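Local structure of metallo-beta-lactamase FIM-1 (Pseudomonas aeruginosa, 6V3Q) at residues T80-D85 against N113-A118; A103-R108 against H145-I150; P141-T146 against D179-H184; A191-F196 against A210-F215. The protein probably catalyses the hydrolysis of beta-lactam antibiotics to substituted beta-amino acids with the help of zinc, which gives the bacterium antibiotic resistance. All blocks are in the same frame, centred on the assembly; numbering follows the deposited sequence.

Interaction 1: T80-D85 against N113-A118; sequences THAHDD and NGLTPA. With ZN (zinc ion), chain C.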
loop_
_atom_site.group_PDB
_atom_site.type_symbol
_atom_site.label_atom_id
_atom_site.label_comp_id
_atom_site.label_asym_id
_atom_site.label_seq_id
_atom_site.Cartn_x
_atom_site.Cartn_y
_atom_site.Cartn_z
ATOM N N THR A 80 -22.017 -2.043 1.571
ATOM C CA THR A 80 -21.983 -3.494 1.700
ATOM C C THR A 80 -21.620 -3.979 3.102
ATOM O O THR A 80 -21.990 -5.102 3.459
ATOM C CB THR A 80 -21.016 -4.091 0.672
ATOM O OG1 THR A 80 -19.711 -3.527 0.848
ATOM C CG2 THR A 80 -21.505 -3.790 -0.738
ATOM N N HIS A 81 -20.917 -3.177 3.901
ATOM C CA HIS A 81 -20.729 -3.479 5.319
ATOM C C HIS A 81 -20.163 -2.243 6.007
ATOM O O HIS A 81 -19.828 -1.247 5.360
ATOM C CB HIS A 81 -19.833 -4.703 5.545
ATOM C CG HIS A 81 -18.403 -4.500 5.157
ATOM N ND1 HIS A 81 -17.984 -4.455 3.844
ATOM C CD2 HIS A 81 -17.288 -4.359 5.912
ATOM C CE1 HIS A 81 -16.674 -4.284 3.808
ATOM N NE2 HIS A 81 -16.228 -4.222 5.049
ATOM N N ALA A 82 -20.069 -2.324 7.332
ATOM C CA ALA A 82 -19.752 -1.164 8.163
ATOM C C ALA A 82 -18.265 -1.145 8.520
ATOM O O ALA A 82 -17.858 -1.306 9.671
ATOM C CB ALA A 82 -20.629 -1.155 9.409
ATOM N N HIS A 83 -17.454 -0.941 7.489
ATOM C CA HIS A 83 -16.048 -0.590 7.623
ATOM C C HIS A 83 -15.808 0.713 6.872
ATOM O O HIS A 83 -16.636 1.148 6.067
ATOM C CB HIS A 83 -15.134 -1.707 7.104
ATOM C CG HIS A 83 -14.900 -2.801 8.099
ATOM N ND1 HIS A 83 -14.253 -3.974 7.780
ATOM C CD2 HIS A 83 -15.222 -2.894 9.411
ATOM C CE1 HIS A 83 -14.189 -4.746 8.851
ATOM N NE2 HIS A 83 -14.770 -4.114 9.855
ATOM N N ASP A 84 -14.665 1.350 7.140
ATOM C CA ASP A 84 -14.448 2.700 6.629
ATOM C C ASP A 84 -14.137 2.753 5.138
ATOM O O ASP A 84 -14.195 3.841 4.555
ATOM C CB ASP A 84 -13.332 3.407 7.406
ATOM C CG ASP A 84 -12.133 2.520 7.657
ATOM O OD1 ASP A 84 -11.550 2.005 6.680
ATOM O OD2 ASP A 84 -11.765 2.350 8.840
ATOM N N ASP A 85 -13.817 1.631 4.495
ATOM C CA ASP A 85 -13.678 1.671 3.044
ATOM C C ASP A 85 -15.020 1.573 2.332
ATOM O O ASP A 85 -15.079 1.813 1.121
ATOM C CB ASP A 85 -12.746 0.558 2.556
ATOM C CG ASP A 85 -13.144 -0.808 3.066
ATOM O OD1 ASP A 85 -13.707 -0.897 4.177
ATOM O OD2 ASP A 85 -12.883 -1.799 2.352
ATOM N N ASN A 113 -17.798 1.612 15.178
ATOM C CA ASN A 113 -16.657 1.651 14.275
ATOM C C ASN A 113 -16.306 3.064 13.830
ATOM O O ASN A 113 -15.544 3.223 12.870
ATOM C CB ASN A 113 -16.922 0.769 13.052
ATOM C CG ASN A 113 -17.034 -0.699 13.409
ATOM O OD1 ASN A 113 -16.439 -1.158 14.384
ATOM N ND2 ASN A 113 -17.797 -1.445 12.620
ATOM N N GLY A 114 -16.838 4.083 14.498
ATOM C CA GLY A 114 -16.521 5.458 14.140
ATOM C C GLY A 114 -17.051 5.864 12.783
ATOM O O GLY A 114 -16.398 6.637 12.072
ATOM N N LEU A 115 -18.224 5.362 12.407
ATOM C CA LEU A 115 -18.802 5.609 11.096
ATOM C C LEU A 115 -20.197 6.200 11.240
ATOM O O LEU A 115 -20.894 5.960 12.230
ATOM C CB LEU A 115 -18.865 4.316 10.273
ATOM C CG LEU A 115 -17.533 3.617 9.997
ATOM C CD1 LEU A 115 -17.765 2.222 9.438
ATOM C CD2 LEU A 115 -16.676 4.439 9.051
ATOM N N THR A 116 -20.590 6.982 10.246
ATOM C CA THR A 116 -21.948 7.508 10.196
ATOM C C THR A 116 -22.881 6.437 9.644
ATOM O O THR A 116 -22.597 5.862 8.589
ATOM C CB THR A 116 -22.018 8.758 9.324
ATOM O OG1 THR A 116 -21.164 9.773 9.865
ATOM C CG2 THR A 116 -23.447 9.284 9.258
ATOM N N PRO A 117 -23.983 6.134 10.324
ATOM C CA PRO A 117 -24.895 5.103 9.823
ATOM C C PRO A 117 -25.663 5.580 8.601
ATOM O O PRO A 117 -25.777 6.776 8.325
ATOM C CB PRO A 117 -25.838 4.860 11.007
ATOM C CG PRO A 117 -25.836 6.163 11.742
ATOM C CD PRO A 117 -24.438 6.702 11.606
ATOM N N ALA A 118 -26.190 4.611 7.857
ATOM C CA ALA A 118 -27.106 4.935 6.779
ATOM C C ALA A 118 -28.463 5.331 7.350
ATOM O O ALA A 118 -28.791 5.043 8.504
ATOM C CB ALA A 118 -27.255 3.755 5.818
HETATM ZN ZN ZN C . -14.180 -4.676 5.760
#
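Leu115 carries the close part of the contact, laying its two methyls on the backbone of residues 82-84. Its CD1 comes to 3.5 Å from Ala82 C and is nearly as close to the carbonyl carbon of His83, while the other branch, CD2, sits 3.7 Å from Asp84 CA. A chi1 of -60° sets CG anti to the carbonyl carbon, and from there the two methyls reach successive residues of 82-84. Those residues belong to the HXHXD motif of the metallo-beta-lactamases, His81 to Asp85. His81 NE2 binds zinc at 2.2 Å and His83 ND1 at 2.1 Å; His145 is the third histidine ligand. Asp85 OD1 stays 4.1 Å from the zinc, beyond coordinating distance. Leu115 lies on the side of the Ala82 carbonyl carbon that faces away from the metal. Toward solvent the fit is looser. Asn113, an exposed residue, donates from ND2 to Ala82 O at 3.0 Å, a weak bond bent to 129° at the hydrogen. The same ND2 lies near the ring plane of His83, at the CD2 edge and 4.4 Å from that atom; the NE2 of this ring has Asp179 as its partner.

Interaction 2: A103-R108 against H145-I150; sequences AADSNR and HTRDNI. With ZN (zinc ion), chain C.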
loop_
_atom_site.group_PDB
_atom_site.type_symbol
_atom_site.label_atom_id
_atom_site.label_comp_id
_atom_site.label_asym_id
_atom_site.label_seq_id
_atom_site.Cartn_x
_atom_site.Cartn_y
_atom_site.Cartn_z
ATOM N N ALA A 103 -27.619 -2.607 5.482
ATOM C CA ALA A 103 -28.192 -3.677 6.284
ATOM C C ALA A 103 -28.422 -3.189 7.708
ATOM O O ALA A 103 -27.672 -2.353 8.218
ATOM C CB ALA A 103 -27.266 -4.894 6.288
ATOM N N ALA A 104 -29.487 -3.696 8.340
ATOM C CA ALA A 104 -29.809 -3.267 9.698
ATOM C C ALA A 104 -28.625 -3.476 10.630
ATOM O O ALA A 104 -28.325 -2.623 11.473
ATOM C CB ALA A 104 -31.039 -4.016 10.212
ATOM N N ASP A 105 -27.919 -4.595 10.464
ATOM C CA ASP A 105 -26.741 -4.861 11.278
ATOM C C ASP A 105 -25.624 -3.865 10.987
ATOM O O ASP A 105 -24.878 -3.482 11.895
ATOM C CB ASP A 105 -26.257 -6.288 11.040
ATOM C CG ASP A 105 -25.373 -6.787 12.158
ATOM O OD1 ASP A 105 -25.386 -6.167 13.244
ATOM O OD2 ASP A 105 -24.670 -7.798 11.956
ATOM N N SER A 106 -25.489 -3.435 9.730
ATOM C CA SER A 106 -24.450 -2.467 9.393
ATOM C C SER A 106 -24.731 -1.114 10.032
ATOM O O SER A 106 -23.803 -0.408 10.444
ATOM C CB SER A 106 -24.331 -2.328 7.877
ATOM O OG SER A 106 -23.865 -3.528 7.285
ATOM N N ASN A 107 -26.007 -0.737 10.127
ATOM C CA ASN A 107 -26.359 0.540 10.733
ATOM C C ASN A 107 -26.207 0.511 12.248
ATOM O O ASN A 107 -25.948 1.551 12.862
ATOM C CB ASN A 107 -27.788 0.926 10.353
ATOM C CG ASN A 107 -27.884 1.457 8.942
ATOM O OD1 ASN A 107 -26.902 1.950 8.392
ATOM N ND2 ASN A 107 -29.069 1.363 8.346
ATOM N N ARG A 108 -26.356 -0.663 12.863
ATOM C CA ARG A 108 -26.248 -0.758 14.314
ATOM C C ARG A 108 -24.799 -0.671 14.783
ATOM O O ARG A 108 -24.518 -0.075 15.829
ATOM C CB ARG A 108 -26.885 -2.058 14.802
ATOM C CG ARG A 108 -28.399 -2.108 14.659
ATOM C CD ARG A 108 -28.944 -3.338 15.354
ATOM N NE ARG A 108 -28.302 -4.552 14.862
ATOM C CZ ARG A 108 -28.257 -5.700 15.529
ATOM N NH1 ARG A 108 -28.813 -5.800 16.730
ATOM N NH2 ARG A 108 -27.648 -6.751 14.998
ATOM N N HIS A 145 -16.891 -12.058 5.601
ATOM C CA HIS A 145 -15.832 -11.122 5.969
ATOM C C HIS A 145 -16.201 -10.361 7.236
ATOM O O HIS A 145 -15.352 -10.143 8.112
ATOM C CB HIS A 145 -15.555 -10.160 4.815
ATOM C CG HIS A 145 -14.792 -8.936 5.217
ATOM N ND1 HIS A 145 -13.434 -8.947 5.455
ATOM C CD2 HIS A 145 -15.201 -7.664 5.432
ATOM C CE1 HIS A 145 -13.039 -7.732 5.794
ATOM N NE2 HIS A 145 -14.092 -6.935 5.786
ATOM N N THR A 146 -17.463 -9.950 7.349
ATOM C CA THR A 146 -18.033 -9.452 8.589
ATOM C C THR A 146 -19.388 -10.119 8.786
ATOM O O THR A 146 -19.893 -10.820 7.905
ATOM C CB THR A 146 -18.183 -7.926 8.585
ATOM O OG1 THR A 146 -19.037 -7.531 7.508
ATOM C CG2 THR A 146 -16.828 -7.244 8.432
ATOM N N ARG A 147 -19.979 -9.895 9.960
ATOM C CA ARG A 147 -21.297 -10.458 10.238
ATOM C C ARG A 147 -22.370 -9.830 9.358
ATOM O O ARG A 147 -23.399 -10.458 9.087
ATOM C CB ARG A 147 -21.653 -10.261 11.715
ATOM C CG ARG A 147 -22.648 -11.273 12.258
ATOM C CD ARG A 147 -23.386 -10.772 13.498
ATOM N NE ARG A 147 -22.514 -10.103 14.461
ATOM C CZ ARG A 147 -22.688 -8.853 14.882
ATOM N NH1 ARG A 147 -23.710 -8.138 14.434
ATOM N NH2 ARG A 147 -21.849 -8.321 15.760
ATOM N N ASP A 148 -22.141 -8.606 8.887
ATOM C CA ASP A 148 -23.179 -7.810 8.251
ATOM C C ASP A 148 -23.001 -7.639 6.750
ATOM O O ASP A 148 -23.801 -6.931 6.131
ATOM C CB ASP A 148 -23.242 -6.425 8.900
ATOM C CG ASP A 148 -21.924 -5.682 8.802
ATOM O OD1 ASP A 148 -20.891 -6.256 9.197
ATOM O OD2 ASP A 148 -21.916 -4.533 8.315
ATOM N N ASN A 149 -21.986 -8.255 6.146
ATOM C CA ASN A 149 -21.688 -7.978 4.746
ATOM C C ASN A 149 -22.825 -8.432 3.837
ATOM O O ASN A 149 -23.426 -9.490 4.043
ATOM C CB ASN A 149 -20.372 -8.638 4.313
ATOM C CG ASN A 149 -20.308 -10.132 4.621
ATOM O OD1 ASN A 149 -19.220 -10.705 4.674
ATOM N ND2 ASN A 149 -21.460 -10.766 4.813
ATOM N N ILE A 150 -23.121 -7.610 2.832
ATOM C CA ILE A 150 -24.088 -7.926 1.793
ATOM C C ILE A 150 -23.412 -7.700 0.445
ATOM O O ILE A 150 -22.350 -7.085 0.355
ATOM C CB ILE A 150 -25.373 -7.078 1.908
ATOM C CG1 ILE A 150 -25.039 -5.592 1.773
ATOM C CG2 ILE A 150 -26.080 -7.344 3.234
ATOM C CD1 ILE A 150 -26.248 -4.690 1.777
HETATM ZN ZN ZN C . -14.180 -4.676 5.760
#
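Asp148 turns its carboxylate to Ser106 and lays its CB against Asp105, both on the short helix 104-108, packing the helix against the loop that brings the zinc ligand His145 into the metallo-beta-lactamase active site; His145 NE2 binds the metal at 2.3 Å. The hydrogen bonds gather on the Asp148 carboxylate. Ser106 OG donates to Asp148 OD2 across a modelled 2.4 Å, a very short distance whose exact value is doubtful, and OD2 also accepts the backbone N of Ala82. The second oxygen, OD1, takes the hydroxyl of Thr146 at 2.8 Å, the donor standing above the carboxylate plane. Donors from three parts of the chain thus probably steady the group. One residue on, Asn149 OD1 accepts Thr146 N and, weakly, His145 N, which holds the turn beside the ligand.

The charged interactions lie nearer the surface. Arg147 crosses Asp105 at about a right angle. With CG of Asp105 anti to the backbone N (chi1 -160°), its CB-CG bond heads for Arg147 NH1, which meets OD2 at 2.7 Å in a salt bridge that is weak as a hydrogen bond, with 123° at the hydrogen. The same NH1 is also close to Asp105 OD1, at 2.8 Å. Asp105 OD1 is bridged to Arg108 NH2 at 2.9 Å, so one carboxylate serves two guanidinium groups whose NH1 (Arg147) and NH2 (Arg108) lie 4.2 Å apart, and probably offsets their repulsion. Asp105 CB and Asp148 CB are in van der Waals contact. The apolar part is small: Ala103 CB, at the N-cap position, meets Ile150 CG2 at 4.1 Å.

Interaction 3: P141-T146 against D179-H184; sequences PGPGHT and DADLAH. With ZN (zinc ion), chain C.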
loop_
_atom_site.group_PDB
_atom_site.type_symbol
_atom_site.label_atom_id
_atom_site.label_comp_id
_atom_site.label_asym_id
_atom_site.label_seq_id
_atom_site.Cartn_x
_atom_site.Cartn_y
_atom_site.Cartn_z
ATOM N N PRO A 141 -26.066 -12.723 1.924
ATOM C CA PRO A 141 -25.622 -14.121 1.928
ATOM C C PRO A 141 -25.263 -14.682 3.295
ATOM O O PRO A 141 -24.911 -15.864 3.377
ATOM C CB PRO A 141 -24.378 -14.057 1.035
ATOM C CG PRO A 141 -23.793 -12.720 1.347
ATOM C CD PRO A 141 -24.951 -11.795 1.666
ATOM N N GLY A 142 -25.329 -13.879 4.352
ATOM C CA GLY A 142 -24.948 -14.332 5.665
ATOM C C GLY A 142 -23.549 -13.885 6.032
ATOM O O GLY A 142 -22.834 -13.280 5.228
ATOM N N PRO A 143 -23.129 -14.182 7.261
ATOM C CA PRO A 143 -21.821 -13.710 7.729
ATOM C C PRO A 143 -20.679 -14.286 6.903
ATOM O O PRO A 143 -20.741 -15.415 6.414
ATOM C CB PRO A 143 -21.766 -14.202 9.181
ATOM C CG PRO A 143 -23.197 -14.438 9.565
ATOM C CD PRO A 143 -23.872 -14.896 8.310
ATOM N N GLY A 144 -19.629 -13.483 6.749
ATOM C CA GLY A 144 -18.433 -13.887 6.035
ATOM C C GLY A 144 -17.243 -13.043 6.434
ATOM O O GLY A 144 -16.644 -13.274 7.489
ATOM N N HIS A 145 -16.891 -12.058 5.601
ATOM C CA HIS A 145 -15.832 -11.122 5.969
ATOM C C HIS A 145 -16.201 -10.361 7.236
ATOM O O HIS A 145 -15.352 -10.143 8.112
ATOM C CB HIS A 145 -15.555 -10.160 4.815
ATOM C CG HIS A 145 -14.792 -8.936 5.217
ATOM N ND1 HIS A 145 -13.434 -8.947 5.455
ATOM C CD2 HIS A 145 -15.201 -7.664 5.432
ATOM C CE1 HIS A 145 -13.039 -7.732 5.794
ATOM N NE2 HIS A 145 -14.092 -6.935 5.786
ATOM N N THR A 146 -17.463 -9.950 7.349
ATOM C CA THR A 146 -18.033 -9.452 8.589
ATOM C C THR A 146 -19.388 -10.119 8.786
ATOM O O THR A 146 -19.893 -10.820 7.905
ATOM C CB THR A 146 -18.183 -7.926 8.585
ATOM O OG1 THR A 146 -19.037 -7.531 7.508
ATOM C CG2 THR A 146 -16.828 -7.244 8.432
ATOM N N ASP A 179 -12.961 -9.468 12.318
ATOM C CA ASP A 179 -14.408 -9.462 12.475
ATOM C C ASP A 179 -15.098 -10.550 11.659
ATOM O O ASP A 179 -16.319 -10.495 11.478
ATOM C CB ASP A 179 -14.969 -8.091 12.086
ATOM C CG ASP A 179 -14.156 -6.944 12.661
ATOM O OD1 ASP A 179 -13.737 -7.030 13.835
ATOM O OD2 ASP A 179 -13.928 -5.954 11.933
ATOM N N ALA A 180 -14.354 -11.538 11.178
ATOM C CA ALA A 180 -14.879 -12.497 10.219
ATOM C C ALA A 180 -15.574 -13.669 10.906
ATOM O O ALA A 180 -15.381 -13.936 12.095
ATOM C CB ALA A 180 -13.761 -13.021 9.319
ATOM N N ASP A 181 -16.400 -14.364 10.127
ATOM C CA ASP A 181 -17.033 -15.622 10.518
ATOM C C ASP A 181 -16.405 -16.702 9.639
ATOM O O ASP A 181 -16.865 -16.968 8.526
ATOM C CB ASP A 181 -18.556 -15.556 10.354
ATOM C CG ASP A 181 -19.274 -16.741 10.987
ATOM O OD1 ASP A 181 -18.750 -17.875 10.924
ATOM O OD2 ASP A 181 -20.369 -16.537 11.553
ATOM N N LEU A 182 -15.337 -17.320 10.151
ATOM C CA LEU A 182 -14.593 -18.301 9.366
ATOM C C LEU A 182 -15.431 -19.534 9.066
ATOM O O LEU A 182 -15.277 -20.146 8.001
ATOM C CB LEU A 182 -13.314 -18.699 10.102
ATOM C CG LEU A 182 -12.269 -17.604 10.318
ATOM C CD1 LEU A 182 -11.041 -18.175 11.011
ATOM C CD2 LEU A 182 -11.894 -16.957 8.997
ATOM N N ALA A 183 -16.323 -19.908 9.985
ATOM C CA ALA A 183 -17.134 -21.106 9.792
ATOM C C ALA A 183 -18.121 -20.937 8.642
ATOM O O ALA A 183 -18.391 -21.892 7.905
ATOM C CB ALA A 183 -17.873 -21.446 11.085
ATOM N N HIS A 184 -18.672 -19.736 8.473
ATOM C CA HIS A 184 -19.749 -19.507 7.517
ATOM C C HIS A 184 -19.291 -18.825 6.232
ATOM O O HIS A 184 -20.082 -18.736 5.287
ATOM C CB HIS A 184 -20.861 -18.673 8.173
ATOM C CG HIS A 184 -22.127 -18.609 7.376
ATOM N ND1 HIS A 184 -22.488 -17.502 6.638
ATOM C CD2 HIS A 184 -23.115 -19.517 7.198
ATOM C CE1 HIS A 184 -23.645 -17.730 6.042
ATOM N NE2 HIS A 184 -24.047 -18.945 6.364
HETATM ZN ZN ZN C . -14.180 -4.676 5.760
#
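The imidazole of His184 approaches Pro143 with its edge, and ND1 donates to Pro143 O at 2.7 Å. This bond is nearly straight (168°), lies close to the ring plane and falls on a lone pair of the carbonyl in that carbonyl's own plane. The next ring atom, CE1, has Pro141 O at its edge, 3.5 Å away. CG of His184 is anti to the backbone N (chi1 -169°), which carries the ring out toward the prolines, and Pro143 CD lies 3.4 Å from ND1. Asp181 takes a different stance: it runs beside the Pro143 ring, pointing the same way, with OD2 3.6 Å from Pro143 CB. Its OD1 turns back to accept His184 N at 3.1 Å, an Asx motif that ties the Asp181 carboxylate to the backbone of His184. Between the backbones, Asp181 N donates to Gly144 O at 2.9 Å, and Ala180 CA makes a CA-H...O contact with His145 O at 3.2 Å. Thr146 CG2 lies alongside Asp179 CB, and Asp179 serves as a second-shell residue, its OD2 accepting from NE2 of the zinc ligand His83. The two loops thus meet beside the metal site. Loop 141-146 connects strand 137-139 to strand 151-154. Loop 179-184 leads into helix 185-195, where Pro141 packs on Ala188 and Val192 and Ala180 touches Trp185.

Interaction 4: A191-F196 against A210-F215; sequences AVAQRF and AGRELF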
loop_
_atom_site.group_PDB
_atom_site.type_symbol
_atom_site.label_atom_id
_atom_site.label_comp_id
_atom_site.label_asym_id
_atom_site.label_seq_id
_atom_site.Cartn_x
_atom_site.Cartn_y
_atom_site.Cartn_z
ATOM N N ALA A 191 -23.360 -19.086 -1.658
ATOM C CA ALA A 191 -24.723 -18.584 -1.794
ATOM C C ALA A 191 -24.797 -17.469 -2.828
ATOM O O ALA A 191 -25.789 -17.357 -3.558
ATOM C CB ALA A 191 -25.245 -18.099 -0.441
ATOM N N VAL A 192 -23.760 -16.631 -2.902
ATOM C CA VAL A 192 -23.723 -15.583 -3.915
ATOM C C VAL A 192 -23.572 -16.196 -5.299
ATOM O O VAL A 192 -24.267 -15.809 -6.247
ATOM C CB VAL A 192 -22.588 -14.587 -3.614
ATOM C CG1 VAL A 192 -22.479 -13.543 -4.720
ATOM C CG2 VAL A 192 -22.799 -13.927 -2.259
ATOM N N ALA A 193 -22.659 -17.163 -5.437
ATOM C CA ALA A 193 -22.439 -17.806 -6.727
ATOM C C ALA A 193 -23.695 -18.502 -7.229
ATOM O O ALA A 193 -23.929 -18.568 -8.441
ATOM C CB ALA A 193 -21.287 -18.805 -6.625
ATOM N N GLN A 194 -24.514 -19.021 -6.315
ATOM C CA GLN A 194 -25.732 -19.709 -6.717
ATOM C C GLN A 194 -26.867 -18.734 -7.002
ATOM O O GLN A 194 -27.713 -19.008 -7.862
ATOM C CB GLN A 194 -26.146 -20.712 -5.639
ATOM C CG GLN A 194 -27.218 -21.688 -6.087
ATOM C CD GLN A 194 -27.482 -22.768 -5.057
ATOM O OE1 GLN A 194 -26.635 -23.054 -4.211
ATOM N NE2 GLN A 194 -28.663 -23.372 -5.119
ATOM N N ARG A 195 -26.905 -17.599 -6.298
ATOM C CA ARG A 195 -27.938 -16.603 -6.564
ATOM C C ARG A 195 -27.724 -15.929 -7.915
ATOM O O ARG A 195 -28.686 -15.693 -8.658
ATOM C CB ARG A 195 -27.966 -15.566 -5.440
ATOM C CG ARG A 195 -28.945 -14.424 -5.665
ATOM C CD ARG A 195 -30.368 -14.930 -5.869
ATOM N NE ARG A 195 -31.320 -13.831 -5.988
ATOM C CZ ARG A 195 -31.537 -13.152 -7.109
ATOM N NH1 ARG A 195 -30.863 -13.451 -8.217
ATOM N NH2 ARG A 195 -32.426 -12.168 -7.125
ATOM N N PHE A 196 -26.477 -15.610 -8.249
ATOM C CA PHE A 196 -26.134 -15.024 -9.542
ATOM C C PHE A 196 -25.306 -16.026 -10.342
ATOM O O PHE A 196 -24.125 -15.812 -10.628
ATOM C CB PHE A 196 -25.387 -13.703 -9.353
ATOM C CG PHE A 196 -26.062 -12.749 -8.410
ATOM C CD1 PHE A 196 -27.248 -12.123 -8.762
ATOM C CD2 PHE A 196 -25.503 -12.468 -7.176
ATOM C CE1 PHE A 196 -27.869 -11.241 -7.894
ATOM C CE2 PHE A 196 -26.117 -11.586 -6.302
ATOM C CZ PHE A 196 -27.301 -10.972 -6.662
ATOM N N ALA A 210 -12.602 -9.557 -12.166
ATOM C CA ALA A 210 -12.229 -10.824 -12.789
ATOM C C ALA A 210 -13.500 -11.644 -12.981
ATOM O O ALA A 210 -14.615 -11.112 -12.972
ATOM C CB ALA A 210 -11.165 -11.546 -11.951
ATOM N N GLY A 211 -13.342 -12.956 -13.156
ATOM C CA GLY A 211 -14.441 -13.846 -13.420
ATOM C C GLY A 211 -14.855 -14.656 -12.209
ATOM O O GLY A 211 -14.533 -14.329 -11.058
ATOM N N ARG A 212 -15.583 -15.745 -12.475
ATOM C CA ARG A 212 -16.121 -16.583 -11.410
ATOM C C ARG A 212 -15.048 -17.379 -10.677
ATOM O O ARG A 212 -15.364 -18.020 -9.669
ATOM C CB ARG A 212 -17.180 -17.533 -11.974
ATOM C CG ARG A 212 -18.378 -16.826 -12.590
ATOM C CD ARG A 212 -19.457 -17.805 -13.028
ATOM N NE ARG A 212 -20.078 -18.499 -11.900
ATOM C CZ ARG A 212 -21.040 -17.982 -11.141
ATOM N NH1 ARG A 212 -21.494 -16.757 -11.375
ATOM N NH2 ARG A 212 -21.549 -18.689 -10.141
ATOM N N GLU A 213 -13.800 -17.364 -11.150
ATOM C CA GLU A 213 -12.722 -18.012 -10.409
ATOM C C GLU A 213 -12.480 -17.344 -9.064
ATOM O O GLU A 213 -11.921 -17.976 -8.162
ATOM C CB GLU A 213 -11.430 -18.013 -11.229
ATOM C CG GLU A 213 -10.825 -16.639 -11.472
ATOM C CD GLU A 213 -11.516 -15.882 -12.588
ATOM O OE1 GLU A 213 -12.432 -16.450 -13.221
ATOM O OE2 GLU A 213 -11.141 -14.718 -12.837
ATOM N N LEU A 214 -12.884 -16.079 -8.913
ATOM C CA LEU A 214 -12.830 -15.427 -7.609
ATOM C C LEU A 214 -13.706 -16.142 -6.590
ATOM O O LEU A 214 -13.388 -16.149 -5.396
ATOM C CB LEU A 214 -13.251 -13.961 -7.733
ATOM C CG LEU A 214 -12.269 -13.019 -8.434
ATOM C CD1 LEU A 214 -12.647 -11.566 -8.191
ATOM C CD2 LEU A 214 -10.852 -13.293 -7.969
ATOM N N PHE A 215 -14.813 -16.738 -7.039
ATOM C CA PHE A 215 -15.630 -17.555 -6.148
ATOM C C PHE A 215 -14.858 -18.782 -5.679
ATOM O O PHE A 215 -14.829 -19.096 -4.483
ATOM C CB PHE A 215 -16.920 -17.972 -6.854
ATOM C CG PHE A 215 -17.912 -16.856 -7.022
ATOM C CD1 PHE A 215 -18.689 -16.766 -8.166
ATOM C CD2 PHE A 215 -18.074 -15.901 -6.031
ATOM C CE1 PHE A 215 -19.603 -15.740 -8.322
ATOM C CE2 PHE A 215 -18.991 -14.870 -6.183
ATOM C CZ PHE A 215 -19.753 -14.793 -7.330
#
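Ala193, Phe215 and Arg212 bury the most surface here, and they form one cluster in which each touches the other two. The methyl of Ala193 sits over a face of the Phe215 ring in a CH-pi contact, CB 3.9 Å from the ring centroid and shifted toward the rim, where CD1 is its nearest atom at 3.6 Å. Phe215 in turn presents its edge to Arg212: CE1 lies 3.6 Å above the guanidinium plane, offset toward the rim of the group. The Arg212 chain bends at chi3 (66°), which sets NE; the two terminal nitrogens meet the C-terminal end of helix 185-195. NH2 donates to Ala193 O at 2.9 Å, close to the guanidinium plane, and NH1 to Phe196 O at 2.9 Å, in the plane of that carbonyl. NH1 also bonds Ala199 O, so the residues following the helix are held by the same group. Phe196 is the first residue to leave helical geometry, and a positive charge here would probably be favoured by the helix dipole. In the alpha-beta/beta-alpha sandwich of metallo-beta-lactamases, this joins helix 185-195 to the beginning of helix 213-226, the last helix of the chain. Val192 crosses Phe215 at about a right angle, its CG1 4.0 Å from CZ, and, like Phe196, it also packs on strands 151-154 and 159-161.

How the interactions relate
Interactions 1, 2 and 3 all include zinc ligands, His81 and His83 in the first and His145 in the other two, which share His145 and Thr146. Interaction 1 is a surface contact of leucine methyls on backbone, with one weak hydrogen bond. Interaction 2, partly buried, depends on carboxylates, and it meets interaction 1 where Thr80 O bonds Ile150 N. Interaction 3, also partly buried, is a loop-to-loop meeting made largely with carbonyl oxygens. Interaction 4 is buried and holds no metal ligand; its centre lies about 25 Å from that of interaction 1. It joins two helices through a CH-pi contact and arginine hydrogen bonds to backbone carbonyls, and it touches interaction 3.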